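Local coordinates for protein immunomodulatory active chitinase (Trichuris suis, PDB 6G9C) that probably hydrolyses chitin as a glycosyl hydrolase family 18 enzyme and has immunomodulatory activity, at residues A[268-273]-A[354-359]; A[348-353]-A[391-396]; A[59-64]-A[368-373]. All blocks are in the same frame, centred on the assembly; numbering follows the deposited sequence.

In the fold
All three contacts are buried, yet they differ in chemistry with their place in the TIM barrel. Contact 1 packs barrel strand 268-281 against helix 347-360 through aliphatic side chains and one indole edge. Contact 2 uses the same helix, joining its earlier turns to helix 392-398; its centre is about 9 Å from that of contact 1, and beside it Lys-351 pairs with Glu-348 of its own helix on the exposed side. Contact 3 joins the loop that follows strand 34-40 to the one that follows strand 364-368. It has the smallest buried area, 80 Å² against 205 and 167 Å², and is apolar where the loops meet, while 368-373 carries weak hydrogen bonds and holds an ethanediol.

Contact 1. Residues A[268-273]-A[354-359]; sequences IIIGLP and INWIKQ
Ile-270 and Ile-357 carry the packing of a barrel strand against its outer helix in this (beta/alpha)8, or TIM-barrel, fold. Segments 268-273 and 354-359 run almost antiparallel, their axes at 169° and 10.2 Å apart, as expected where a helix returns along the barrel wall between two parallel strands, here 268-281 and 364-368. The two isoleucines run alongside one another, pointing opposite ways: CD1 of Ile-357 comes to 3.7 Å from CB of Ile-270, and their CG1 atoms lie 3.8 Å apart. The helix residue reaches this far because its CG1 stands anti to the carbonyl carbon (chi1 -67°) and the chain continues extended to CD1. Two residues on along the strand, Leu-272 crosses Ile-354 at about a right angle, with its CD1 branch 3.7 Å from Ile-354 CG1 and 3.8 Å from Ile-354 CD1. No hydrogen bond links the segments, which fits an interface built from hydrocarbon alone. Ala-365 of strand 364-368 touches both Leu-272 and Ile-357, and Val-251 of helix 251-261 adjoins Ile-270 and Trp-356. Trp-356 itself meets the strand edge-on: its CZ3 approaches Ile-270 CG1 at 4.2 Å, near the indole plane.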
ATOM      1  N   ILE A 268      10.417   7.268  25.500  1.00 32.12           N
ATOM      2  CA  ILE A 268      11.536   6.351  25.690  1.00 29.86           C
ATOM      3  C   ILE A 268      11.039   4.942  25.394  1.00 32.76           C
ATOM      4  O   ILE A 268      10.225   4.397  26.148  1.00 31.45           O
ATOM      5  CB  ILE A 268      12.116   6.440  27.109  1.00 33.69           C
ATOM      6  CG1 ILE A 268      12.642   7.852  27.393  1.00 31.17           C
ATOM      7  CG2 ILE A 268      13.221   5.390  27.278  1.00 33.36           C
ATOM      8  CD1 ILE A 268      12.860   8.151  28.891  1.00 33.67           C
ATOM      9  N   ILE A 269      11.534   4.344  24.313  1.00 28.66           N
ATOM     10  CA  ILE A 269      11.126   3.003  23.904  1.00 26.71           C
ATOM     11  C   ILE A 269      12.241   2.035  24.266  1.00 30.76           C
ATOM     12  O   ILE A 269      13.383   2.204  23.822  1.00 28.96           O
ATOM     13  CB  ILE A 269      10.810   2.939  22.401  1.00 24.06           C
ATOM     14  CG1 ILE A 269       9.953   4.143  21.965  1.00 27.23           C
ATOM     15  CG2 ILE A 269      10.110   1.600  22.063  1.00 21.42           C
ATOM     16  CD1 ILE A 269       8.666   4.359  22.780  1.00 29.63           C
ATOM     17  N   ILE A 270      11.905   0.995  25.030  1.00 30.43           N
ATOM     18  CA  ILE A 270      12.905   0.106  25.622  1.00 32.50           C
ATOM     19  C   ILE A 270      13.296  -0.979  24.621  1.00 27.65           C
ATOM     20  O   ILE A 270      12.442  -1.738  24.145  1.00 28.70           O
ATOM     21  CB  ILE A 270      12.380  -0.523  26.920  1.00 31.99           C
ATOM     22  CG1 ILE A 270      11.930   0.567  27.900  1.00 37.04           C
ATOM     23  CG2 ILE A 270      13.452  -1.445  27.534  1.00 31.45           C
ATOM     24  CD1 ILE A 270      13.022   1.512  28.306  1.00 42.03           C
ATOM     25  N   GLY A 271      14.593  -1.090  24.347  1.00 26.38           N
ATOM     26  CA  GLY A 271      15.067  -2.078  23.391  1.00 25.05           C
ATOM     27  C   GLY A 271      15.154  -3.474  24.000  1.00 29.19           C
ATOM     28  O   GLY A 271      15.607  -3.661  25.130  1.00 27.21           O
ATOM     29  N   LEU A 272      14.745  -4.462  23.211  1.00 24.78           N
ATOM     30  CA  LEU A 272      14.729  -5.870  23.633  1.00 25.93           C
ATOM     31  C   LEU A 272      15.525  -6.684  22.621  1.00 24.69           C
ATOM     32  O   LEU A 272      15.136  -6.745  21.436  1.00 24.72           O
ATOM     33  CB  LEU A 272      13.301  -6.421  23.738  1.00 24.79           C
ATOM     34  CG  LEU A 272      12.288  -5.628  24.564  1.00 30.55           C
ATOM     35  CD1 LEU A 272      10.917  -6.250  24.403  1.00 27.93           C
ATOM     36  CD2 LEU A 272      12.685  -5.586  26.025  1.00 35.84           C
ATOM     37  N   PRO A 273      16.630  -7.311  23.017  1.00 24.61           N
ATOM     38  CA  PRO A 273      17.400  -8.121  22.064  1.00 22.41           C
ATOM     39  C   PRO A 273      16.805  -9.513  21.929  1.00 26.18           C
ATOM     40  O   PRO A 273      16.428 -10.132  22.922  1.00 29.95           O
ATOM     41  CB  PRO A 273      18.786  -8.196  22.711  1.00 24.70           C
ATOM     42  CG  PRO A 273      18.511  -8.079  24.182  1.00 26.57           C
ATOM     43  CD  PRO A 273      17.293  -7.213  24.333  1.00 28.25           C
ATOM     44  N   ILE A 354       9.111  -6.656  29.722  1.00 31.89           N
ATOM     45  CA  ILE A 354       7.910  -6.035  29.164  1.00 29.10           C
ATOM     46  C   ILE A 354       6.902  -5.704  30.262  1.00 36.15           C
ATOM     47  O   ILE A 354       6.215  -4.675  30.201  1.00 35.66           O
ATOM     48  CB  ILE A 354       7.306  -6.942  28.077  1.00 32.63           C
ATOM     49  CG1 ILE A 354       8.305  -7.090  26.927  1.00 30.10           C
ATOM     50  CG2 ILE A 354       5.981  -6.373  27.551  1.00 33.62           C
ATOM     51  CD1 ILE A 354       7.883  -8.074  25.868  1.00 34.20           C
ATOM     52  N   ASN A 355       6.770  -6.577  31.268  1.00 35.51           N
ATOM     53  CA  ASN A 355       5.926  -6.250  32.413  1.00 40.00           C
ATOM     54  C   ASN A 355       6.504  -5.076  33.194  1.00 39.10           C
ATOM     55  O   ASN A 355       5.755  -4.249  33.728  1.00 42.12           O
ATOM     56  CB  ASN A 355       5.764  -7.469  33.321  1.00 43.53           C
ATOM     57  CG  ASN A 355       4.724  -8.445  32.809  1.00 48.66           C
ATOM     58  OD1 ASN A 355       3.602  -8.064  32.475  1.00 53.17           O
ATOM     59  ND2 ASN A 355       5.093  -9.713  32.748  1.00 49.71           N
ATOM     60  N   TRP A 356       7.835  -4.985  33.263  1.00 36.25           N
ATOM     61  CA  TRP A 356       8.470  -3.832  33.896  1.00 38.14           C
ATOM     62  C   TRP A 356       8.169  -2.536  33.136  1.00 37.40           C
ATOM     63  O   TRP A 356       7.861  -1.506  33.747  1.00 40.01           O
ATOM     64  CB  TRP A 356       9.979  -4.067  33.991  1.00 38.05           C
ATOM     65  CG  TRP A 356      10.738  -2.890  34.511  1.00 38.01           C
ATOM     66  CD1 TRP A 356      10.954  -2.563  35.818  1.00 42.07           C
ATOM     67  CD2 TRP A 356      11.382  -1.876  33.731  1.00 36.70           C
ATOM     68  NE1 TRP A 356      11.696  -1.408  35.901  1.00 44.90           N
ATOM     69  CE2 TRP A 356      11.974  -0.968  34.632  1.00 43.48           C
ATOM     70  CE3 TRP A 356      11.523  -1.654  32.359  1.00 40.41           C
ATOM     71  CZ2 TRP A 356      12.690   0.148  34.206  1.00 42.73           C
ATOM     72  CZ3 TRP A 356      12.233  -0.538  31.938  1.00 42.36           C
ATOM     73  CH2 TRP A 356      12.809   0.344  32.857  1.00 41.18           C
ATOM     74  N   ILE A 357       8.267  -2.567  31.800  1.00 36.26           N
ATOM     75  CA  ILE A 357       7.928  -1.394  30.986  1.00 38.69           C
ATOM     76  C   ILE A 357       6.564  -0.852  31.388  1.00 44.44           C
ATOM     77  O   ILE A 357       6.375   0.360  31.563  1.00 39.62           O
ATOM     78  CB  ILE A 357       7.956  -1.744  29.487  1.00 35.44           C
ATOM     79  CG1 ILE A 357       9.366  -2.071  29.009  1.00 33.24           C
ATOM     80  CG2 ILE A 357       7.381  -0.597  28.640  1.00 36.66           C
ATOM     81  CD1 ILE A 357       9.361  -2.579  27.570  1.00 30.44           C
ATOM     82  N   LYS A 358       5.591  -1.749  31.550  1.00 38.49           N
ATOM     83  CA  LYS A 358       4.250  -1.317  31.923  1.00 43.91           C
ATOM     84  C   LYS A 358       4.229  -0.754  33.340  1.00 46.44           C
ATOM     85  O   LYS A 358       3.552   0.247  33.608  1.00 46.24           O
ATOM     86  CB  LYS A 358       3.273  -2.487  31.784  1.00 45.68           C
ATOM     87  CG  LYS A 358       1.836  -2.076  31.549  1.00 52.68           C
ATOM     88  CD  LYS A 358       0.887  -3.248  31.685  1.00 61.79           C
ATOM     89  CE  LYS A 358       1.221  -4.340  30.693  1.00 68.28           C
ATOM     90  NZ  LYS A 358       0.134  -5.356  30.625  1.00 78.54           N
ATOM     91  N   GLN A 359       4.975  -1.376  34.255  1.00 42.39           N
ATOM     92  CA  GLN A 359       4.964  -0.932  35.645  1.00 48.05           C
ATOM     93  C   GLN A 359       5.506   0.484  35.776  1.00 48.13           C
ATOM     94  O   GLN A 359       4.962   1.297  36.532  1.00 50.21           O
ATOM     95  CB  GLN A 359       5.779  -1.897  36.506  1.00 49.49           C
ATOM     96  CG  GLN A 359       5.913  -1.497  37.971  1.00 57.73           C
ATOM     97  CD  GLN A 359       6.975  -2.310  38.699  1.00 70.08           C
ATOM     98  OE1 GLN A 359       6.659  -3.222  39.462  1.00 83.90           O
ATOM     99  NE2 GLN A 359       8.242  -1.980  38.463  1.00 64.35           N
TER

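Contact 2. Residues A[348-353]-A[391-396]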
ATOM      1  N   GLU A 348      11.134 -15.818  29.543  1.00 30.96           N
ATOM      2  CA  GLU A 348      11.091 -15.321  30.916  1.00 31.88           C
ATOM      3  C   GLU A 348      11.722 -13.934  31.034  1.00 34.86           C
ATOM      4  O   GLU A 348      11.192 -13.069  31.744  1.00 30.64           O
ATOM      5  CB  GLU A 348      11.780 -16.302  31.868  1.00 31.08           C
ATOM      6  CG  GLU A 348      11.130 -17.693  31.940  1.00 32.66           C
ATOM      7  CD  GLU A 348       9.799 -17.712  32.679  1.00 41.24           C
ATOM      8  OE1 GLU A 348       9.251 -16.628  32.985  1.00 43.39           O
ATOM      9  OE2 GLU A 348       9.296 -18.820  32.971  1.00 40.65           O
ATOM     10  N   SER A 349      12.861 -13.699  30.374  1.00 31.15           N
ATOM     11  CA  SER A 349      13.486 -12.383  30.495  1.00 29.51           C
ATOM     12  C   SER A 349      12.655 -11.325  29.781  1.00 33.15           C
ATOM     13  O   SER A 349      12.516 -10.198  30.273  1.00 29.12           O
ATOM     14  CB  SER A 349      14.927 -12.402  29.962  1.00 28.50           C
ATOM     15  OG  SER A 349      14.993 -12.518  28.551  1.00 31.29           O
ATOM     16  N   MET A 350      12.072 -11.678  28.634  1.00 30.17           N
ATOM     17  CA  MET A 350      11.197 -10.737  27.931  1.00 32.81           C
ATOM     18  C   MET A 350       9.955 -10.433  28.752  1.00 33.03           C
ATOM     19  O   MET A 350       9.491  -9.284  28.792  1.00 30.42           O
ATOM     20  CB  MET A 350      10.794 -11.299  26.570  1.00 32.25           C
ATOM     21  CG  MET A 350      11.943 -11.479  25.614  1.00 38.18           C
ATOM     22  SD  MET A 350      12.424  -9.920  24.876  1.00 42.29           S
ATOM     23  CE  MET A 350      11.961 -10.254  23.184  1.00 48.21           C
ATOM     24  N   LYS A 351       9.401 -11.458  29.411  1.00 28.94           N
ATOM     25  CA  LYS A 351       8.235 -11.267  30.264  1.00 31.87           C
ATOM     26  C   LYS A 351       8.532 -10.272  31.368  1.00 36.53           C
ATOM     27  O   LYS A 351       7.729  -9.371  31.650  1.00 41.11           O
ATOM     28  CB  LYS A 351       7.808 -12.609  30.883  1.00 33.04           C
ATOM     29  CG  LYS A 351       6.525 -13.175  30.378  1.00 42.58           C
ATOM     30  CD  LYS A 351       6.295 -14.595  30.941  1.00 43.61           C
ATOM     31  CE  LYS A 351       6.361 -14.641  32.465  1.00 45.50           C
ATOM     32  NZ  LYS A 351       6.117 -16.025  33.001  1.00 47.25           N
ATOM     33  N   ALA A 352       9.669 -10.451  32.043  1.00 32.62           N
ATOM     34  CA  ALA A 352      10.014  -9.556  33.138  1.00 36.07           C
ATOM     35  C   ALA A 352      10.209  -8.133  32.629  1.00 36.05           C
ATOM     36  O   ALA A 352       9.697  -7.177  33.222  1.00 39.17           O
ATOM     37  CB  ALA A 352      11.267 -10.062  33.852  1.00 31.69           C
ATOM     38  N   LYS A 353      10.924  -7.981  31.509  1.00 32.25           N
ATOM     39  CA  LYS A 353      11.218  -6.654  30.969  1.00 28.71           C
ATOM     40  C   LYS A 353       9.953  -5.949  30.480  1.00 31.04           C
ATOM     41  O   LYS A 353       9.739  -4.767  30.771  1.00 32.10           O
ATOM     42  CB  LYS A 353      12.237  -6.777  29.837  1.00 25.11           C
ATOM     43  CG  LYS A 353      13.632  -7.154  30.336  1.00 26.70           C
ATOM     44  CD  LYS A 353      14.575  -7.427  29.177  1.00 26.49           C
ATOM     45  CE  LYS A 353      16.013  -7.549  29.665  1.00 28.49           C
ATOM     46  NZ  LYS A 353      16.939  -7.936  28.555  1.00 27.35           N
ATOM     47  N   ILE A 391       8.858 -12.273  20.398  1.00 27.07           N
ATOM     48  CA  ILE A 391       8.331 -10.980  19.967  1.00 32.02           C
ATOM     49  C   ILE A 391       6.822 -10.878  20.208  1.00 30.51           C
ATOM     50  O   ILE A 391       6.311  -9.785  20.489  1.00 31.83           O
ATOM     51  CB  ILE A 391       8.732 -10.733  18.498  1.00 28.48           C
ATOM     52  CG1 ILE A 391      10.259 -10.698  18.399  1.00 27.71           C
ATOM     53  CG2 ILE A 391       8.180  -9.403  17.980  1.00 25.38           C
ATOM     54  CD1 ILE A 391      10.778 -10.638  16.995  1.00 27.38           C
ATOM     55  N   SER A 392       6.091 -12.008  20.159  1.00 29.75           N
ATOM     56  CA  SER A 392       4.661 -12.004  20.468  1.00 31.43           C
ATOM     57  C   SER A 392       4.346 -11.402  21.828  1.00 34.59           C
ATOM     58  O   SER A 392       3.213 -10.953  22.044  1.00 35.87           O
ATOM     59  CB  SER A 392       4.079 -13.434  20.462  1.00 37.24           C
ATOM     60  OG  SER A 392       4.277 -14.064  19.216  1.00 47.46           O
ATOM     61  N   LEU A 393       5.309 -11.419  22.758  1.00 32.52           N
ATOM     62  CA  LEU A 393       5.048 -10.940  24.113  1.00 34.82           C
ATOM     63  C   LEU A 393       4.725  -9.453  24.151  1.00 35.74           C
ATOM     64  O   LEU A 393       4.089  -8.996  25.104  1.00 34.83           O
ATOM     65  CB  LEU A 393       6.253 -11.234  25.014  1.00 31.09           C
ATOM     66  CG  LEU A 393       6.451 -12.735  25.300  1.00 33.73           C
ATOM     67  CD1 LEU A 393       7.778 -12.995  25.995  1.00 34.58           C
ATOM     68  CD2 LEU A 393       5.307 -13.274  26.120  1.00 33.73           C
ATOM     69  N   MET A 394       5.184  -8.678  23.161  1.00 32.78           N
ATOM     70  CA  MET A 394       4.862  -7.254  23.133  1.00 32.69           C
ATOM     71  C   MET A 394       3.359  -7.040  22.971  1.00 31.82           C
ATOM     72  O   MET A 394       2.709  -6.408  23.812  1.00 37.38           O
ATOM     73  CB  MET A 394       5.637  -6.552  22.009  1.00 30.13           C
ATOM     74  CG  MET A 394       7.129  -6.431  22.257  1.00 30.85           C
ATOM     75  SD  MET A 394       7.895  -5.172  21.200  1.00 31.08           S
ATOM     76  CE  MET A 394       7.568  -5.829  19.575  1.00 28.34           C
ATOM     77  N   GLN A 395       2.787  -7.585  21.895  1.00 35.93           N
ATOM     78  CA  GLN A 395       1.339  -7.526  21.702  1.00 40.72           C
ATOM     79  C   GLN A 395       0.586  -8.123  22.887  1.00 43.31           C
ATOM     80  O   GLN A 395      -0.415  -7.561  23.348  1.00 42.11           O
ATOM     81  CB  GLN A 395       0.974  -8.266  20.418  1.00 43.26           C
ATOM     82  CG  GLN A 395      -0.065  -7.599  19.575  1.00 58.97           C
ATOM     83  CD  GLN A 395      -1.401  -7.558  20.246  1.00 72.79           C
ATOM     84  OE1 GLN A 395      -1.770  -8.482  20.970  1.00 78.86           O
ATOM     85  NE2 GLN A 395      -2.147  -6.482  20.011  1.00 80.50           N
ATOM     86  N   GLU A 396       1.048  -9.270  23.393  1.00 38.97           N
ATOM     87  CA  GLU A 396       0.267  -9.992  24.395  1.00 44.40           C
ATOM     88  C   GLU A 396       0.209  -9.244  25.713  1.00 47.26           C
ATOM     89  O   GLU A 396      -0.805  -9.313  26.413  1.00 46.04           O
ATOM     90  CB  GLU A 396       0.846 -11.381  24.631  1.00 38.65           C
ATOM     91  CG  GLU A 396       0.611 -12.347  23.501  1.00 48.66           C
ATOM     92  CD  GLU A 396       1.424 -13.613  23.657  1.00 53.59           C
ATOM     93  OE1 GLU A 396       1.864 -13.902  24.793  1.00 55.97           O
ATOM     94  OE2 GLU A 396       1.627 -14.315  22.643  1.00 58.69           O
TER
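Between 348-353 and 391-396 the nearest CA atoms are those of Lys-351 and Leu-393, 6.9 Å apart, where helix 347-360 meets the last modelled helix, 392-398. Leu-393 supplies the largest buried area of the contact and points one branch against helix 347-360: its CD1 lies 3.5 Å from Met-350 CB and 4.1 Å from the backbone N of Lys-351. The methyl therefore rests on the base of the methionine side chain and on the helix backbone, while the rest of Met-350, bent at chi2 (-78°) and chi3, turns aside toward the barrel strand. The second branch, CD2, is only loosely approached by Lys-351 CG at 4.4 Å. Beyond that point the lysine leads away from the interface, and its NZ forms a salt bridge of 3.2 Å with Glu-348 OE1, one turn earlier on the same helix. The ammonium group meets the carboxylate on its syn side, 29° out of plane. Leu-393 also touches Val-347 and Ile-354, so it lies along one side of helix 347-360. Met-350 in turn lies on Leu-272 and Thr-274 of strand 268-281, and Ile-391 and Met-394 reach Cys-37 of strand 34-40, which places this short helix beside the barrel strands.

Contact 3. Residues A[59-64]-A[368-373]; sequences ANLCEY and WTLDYD. With EDO (1,2-ethanediol), chain C.
Leu-61 and Leu-370 make the main apolar touch between two loops, one leading into strand 64-72 and the other leaving strand 364-368, the last barrel strand. Their side chains pass flank to flank, pointing opposite ways, with CD2 of Leu-61 3.8 Å from CD2 of Leu-370. Leu-370 holds CG anti to its carbonyl carbon (chi1 -74°), which brings the CD2 branch to Leu-61. The same Leu-370 methyl also lies 4.3 Å from Cys-62 SG. Cys-37 of strand 34-40, with which Cys-62 is known to form a disulfide in this protein, is touched by Leu-370 too.

Polar interactions gather within 368-373. The peptide between Trp-368 and Thr-369 is cis. Thr-369 OG1 accepts weak hydrogen bonds from Asp-371 N (3.1 Å) and Tyr-372 N (3.2 Å), both strongly bent, while Asp-371 OD1 is in a salt bridge with Arg-46 and Asp-371 OD2 in a hydrogen bond with Thr-40. An ethanediol, probably from the crystallisation liquor, takes a nearly straight hydrogen bond at its O1 from Trp-368 NE1 (2.8 Å, 178°) and shares another with Tyr-372 OH at 2.7 Å; O1 sits in plane at the edge of both rings.

One ring contact remains: Thr-369 CG2 lies 3.3 Å above one face of the Trp-368 indole, nearer its border than its centre.

A tryptophan closing the eighth strand, followed by a cis peptide, is a known feature of the GH18 substrate cleft. The chemistry thus divides: hydrocarbon and sulfur tie the two loops, whereas the indole N-H and phenol OH can jointly hold a hydroxyl, consistent with a cleft that takes polar ligands.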
ATOM      1  N   ALA A  59       1.115 -10.599  11.140  1.00 38.64           N
ATOM      2  CA  ALA A  59       0.254  -9.445  11.379  1.00 41.87           C
ATOM      3  C   ALA A  59       0.092  -9.166  12.869  1.00 45.13           C
ATOM      4  O   ALA A  59      -0.081 -10.088  13.676  1.00 41.20           O
ATOM      5  CB  ALA A  59      -1.117  -9.670  10.733  1.00 42.39           C
ATOM      6  N   ASN A  60       0.183  -7.879  13.226  1.00 39.36           N
ATOM      7  CA  ASN A  60      -0.036  -7.317  14.561  1.00 41.19           C
ATOM      8  C   ASN A  60       1.097  -7.587  15.544  1.00 36.82           C
ATOM      9  O   ASN A  60       0.970  -7.265  16.729  1.00 39.33           O
ATOM     10  CB  ASN A  60      -1.363  -7.797  15.153  1.00 46.22           C
ATOM     11  CG  ASN A  60      -2.544  -7.296  14.364  1.00 56.15           C
ATOM     12  OD1 ASN A  60      -2.624  -6.112  14.047  1.00 61.17           O
ATOM     13  ND2 ASN A  60      -3.455  -8.195  14.015  1.00 62.65           N
ATOM     14  N   LEU A  61       2.198  -8.184  15.095  1.00 33.34           N
ATOM     15  CA  LEU A  61       3.380  -8.315  15.940  1.00 36.35           C
ATOM     16  C   LEU A  61       3.885  -6.948  16.401  1.00 38.51           C
ATOM     17  O   LEU A  61       4.171  -6.744  17.588  1.00 36.14           O
ATOM     18  CB  LEU A  61       4.457  -9.037  15.143  1.00 41.15           C
ATOM     19  CG  LEU A  61       5.427 -10.032  15.728  1.00 46.96           C
ATOM     20  CD1 LEU A  61       4.695 -11.090  16.512  1.00 39.96           C
ATOM     21  CD2 LEU A  61       6.202 -10.627  14.562  1.00 44.79           C
ATOM     22  N   CYS A  62       3.981  -5.999  15.474  1.00 29.50           N
ATOM     23  CA  CYS A  62       4.581  -4.689  15.697  1.00 27.95           C
ATOM     24  C   CYS A  62       3.620  -3.631  15.179  1.00 34.35           C
ATOM     25  O   CYS A  62       2.838  -3.899  14.268  1.00 36.30           O
ATOM     26  CB  CYS A  62       5.919  -4.536  14.955  1.00 27.72           C
ATOM     27  SG  CYS A  62       6.957  -5.953  15.269  1.00 50.23           S
ATOM     28  N   GLU A  63       3.661  -2.432  15.762  1.00 30.16           N
ATOM     29  CA  GLU A  63       3.002  -1.326  15.069  1.00 35.06           C
ATOM     30  C   GLU A  63       3.938  -0.636  14.091  1.00 33.78           C
ATOM     31  O   GLU A  63       3.484  -0.108  13.070  1.00 33.81           O
ATOM     32  CB  GLU A  63       2.441  -0.291  16.045  1.00 38.28           C
ATOM     33  CG  GLU A  63       1.394   0.591  15.378  1.00 58.59           C
ATOM     34  CD  GLU A  63       0.910   1.724  16.252  1.00 69.58           C
ATOM     35  OE1 GLU A  63       1.257   1.755  17.453  1.00 75.57           O
ATOM     36  OE2 GLU A  63       0.177   2.587  15.726  1.00 68.00           O
ATOM     37  N   TYR A  64       5.233  -0.656  14.377  1.00 26.80           N
ATOM     38  CA  TYR A  64       6.242  -0.011  13.563  1.00 25.45           C
ATOM     39  C   TYR A  64       7.287  -1.049  13.187  1.00 32.20           C
ATOM     40  O   TYR A  64       7.821  -1.740  14.061  1.00 28.49           O
ATOM     41  CB  TYR A  64       6.913   1.140  14.324  1.00 26.44           C
ATOM     42  CG  TYR A  64       5.959   2.159  14.909  1.00 34.93           C
ATOM     43  CD1 TYR A  64       5.401   1.976  16.167  1.00 38.41           C
ATOM     44  CD2 TYR A  64       5.635   3.315  14.207  1.00 32.11           C
ATOM     45  CE1 TYR A  64       4.528   2.916  16.708  1.00 40.26           C
ATOM     46  CE2 TYR A  64       4.766   4.267  14.741  1.00 35.04           C
ATOM     47  CZ  TYR A  64       4.224   4.061  15.988  1.00 42.34           C
ATOM     48  OH  TYR A  64       3.366   4.994  16.518  1.00 45.06           O
ATOM     49  N   TRP A 368      15.232  -5.919  18.523  1.00 22.24           N
ATOM     50  CA  TRP A 368      16.297  -6.122  17.541  1.00 21.45           C
ATOM     51  C   TRP A 368      16.649  -7.608  17.646  1.00 24.16           C
ATOM     52  O   TRP A 368      17.326  -7.996  18.596  1.00 22.87           O
ATOM     53  CB  TRP A 368      17.508  -5.211  17.844  1.00 23.95           C
ATOM     54  CG  TRP A 368      18.657  -5.458  16.920  1.00 21.46           C
ATOM     55  CD1 TRP A 368      19.627  -6.402  17.058  1.00 25.55           C
ATOM     56  CD2 TRP A 368      18.946  -4.759  15.699  1.00 23.73           C
ATOM     57  NE1 TRP A 368      20.504  -6.344  15.999  1.00 25.63           N
ATOM     58  CE2 TRP A 368      20.107  -5.345  15.150  1.00 26.19           C
ATOM     59  CE3 TRP A 368      18.335  -3.703  15.021  1.00 24.15           C
ATOM     60  CZ2 TRP A 368      20.664  -4.916  13.949  1.00 26.16           C
ATOM     61  CZ3 TRP A 368      18.884  -3.273  13.829  1.00 27.14           C
ATOM     62  CH2 TRP A 368      20.037  -3.879  13.301  1.00 26.90           C
ATOM     63  N   THR A 369      16.201  -8.470  16.722  1.00 22.21           N
ATOM     64  CA  THR A 369      15.534  -8.202  15.448  1.00 22.67           C
ATOM     65  C   THR A 369      14.375  -9.178  15.263  1.00 28.95           C
ATOM     66  O   THR A 369      14.218 -10.128  16.032  1.00 28.91           O
ATOM     67  CB  THR A 369      16.451  -8.445  14.234  1.00 28.34           C
ATOM     68  OG1 THR A 369      16.771  -9.842  14.191  1.00 32.60           O
ATOM     69  CG2 THR A 369      17.747  -7.652  14.297  1.00 25.40           C
ATOM     70  N   LEU A 370      13.599  -8.982  14.193  1.00 23.92           N
ATOM     71  CA  LEU A 370      12.587  -9.977  13.850  1.00 27.80           C
ATOM     72  C   LEU A 370      13.214 -11.320  13.508  1.00 32.23           C
ATOM     73  O   LEU A 370      12.621 -12.372  13.776  1.00 29.03           O
ATOM     74  CB  LEU A 370      11.759  -9.493  12.659  1.00 26.26           C
ATOM     75  CG  LEU A 370      10.738  -8.384  12.872  1.00 29.34           C
ATOM     76  CD1 LEU A 370      10.449  -7.705  11.532  1.00 29.61           C
ATOM     77  CD2 LEU A 370       9.451  -8.942  13.503  1.00 28.51           C
ATOM     78  N   ASP A 371      14.397 -11.312  12.895  1.00 26.99           N
ATOM     79  CA  ASP A 371      14.950 -12.523  12.307  1.00 29.89           C
ATOM     80  C   ASP A 371      15.772 -13.345  13.290  1.00 28.27           C
ATOM     81  O   ASP A 371      16.276 -14.401  12.907  1.00 31.12           O
ATOM     82  CB  ASP A 371      15.804 -12.179  11.086  1.00 26.34           C
ATOM     83  CG  ASP A 371      16.784 -11.046  11.365  1.00 32.08           C
ATOM     84  OD1 ASP A 371      17.871 -11.325  11.924  1.00 31.19           O
ATOM     85  OD2 ASP A 371      16.453  -9.886  11.034  1.00 28.88           O
ATOM     86  N   TYR A 372      15.906 -12.900  14.540  1.00 25.40           N
ATOM     87  CA  TYR A 372      16.593 -13.715  15.539  1.00 28.96           C
ATOM     88  C   TYR A 372      15.645 -14.534  16.403  1.00 29.19           C
ATOM     89  O   TYR A 372      16.094 -15.460  17.089  1.00 28.19           O
ATOM     90  CB  TYR A 372      17.439 -12.837  16.453  1.00 26.76           C
ATOM     91  CG  TYR A 372      18.613 -12.149  15.807  1.00 25.92           C
ATOM     92  CD1 TYR A 372      19.316 -12.727  14.752  1.00 29.56           C
ATOM     93  CD2 TYR A 372      19.030 -10.910  16.278  1.00 24.62           C
ATOM     94  CE1 TYR A 372      20.429 -12.065  14.187  1.00 30.45           C
ATOM     95  CE2 TYR A 372      20.106 -10.255  15.728  1.00 30.34           C
ATOM     96  CZ  TYR A 372      20.807 -10.833  14.694  1.00 34.00           C
ATOM     97  OH  TYR A 372      21.885 -10.136  14.181  1.00 33.91           O
ATOM     98  N   ASP A 373      14.355 -14.205  16.399  1.00 27.26           N
ATOM     99  CA  ASP A 373      13.354 -14.985  17.102  1.00 26.04           C
ATOM    100  C   ASP A 373      13.133 -16.306  16.362  1.00 26.48           C
ATOM    101  O   ASP A 373      13.561 -16.493  15.218  1.00 32.73           O
ATOM    102  CB  ASP A 373      12.054 -14.186  17.182  1.00 28.23           C
ATOM    103  CG  ASP A 373      11.128 -14.612  18.313  1.00 30.45           C
ATOM    104  OD1 ASP A 373      11.361 -15.624  19.016  1.00 32.59           O
ATOM    105  OD2 ASP A 373      10.111 -13.901  18.483  1.00 29.41           O
TER
HETATM  106  C1  EDO C 501      23.367  -8.260  16.852  1.00 30.07           C
HETATM  107  O1  EDO C 501      22.753  -8.013  15.586  1.00 29.50           O
HETATM  108  C2  EDO C 501      24.427  -9.317  16.592  1.00 46.85           C
HETATM  109  O2  EDO C 501      25.452  -8.825  15.719  1.00 58.43           O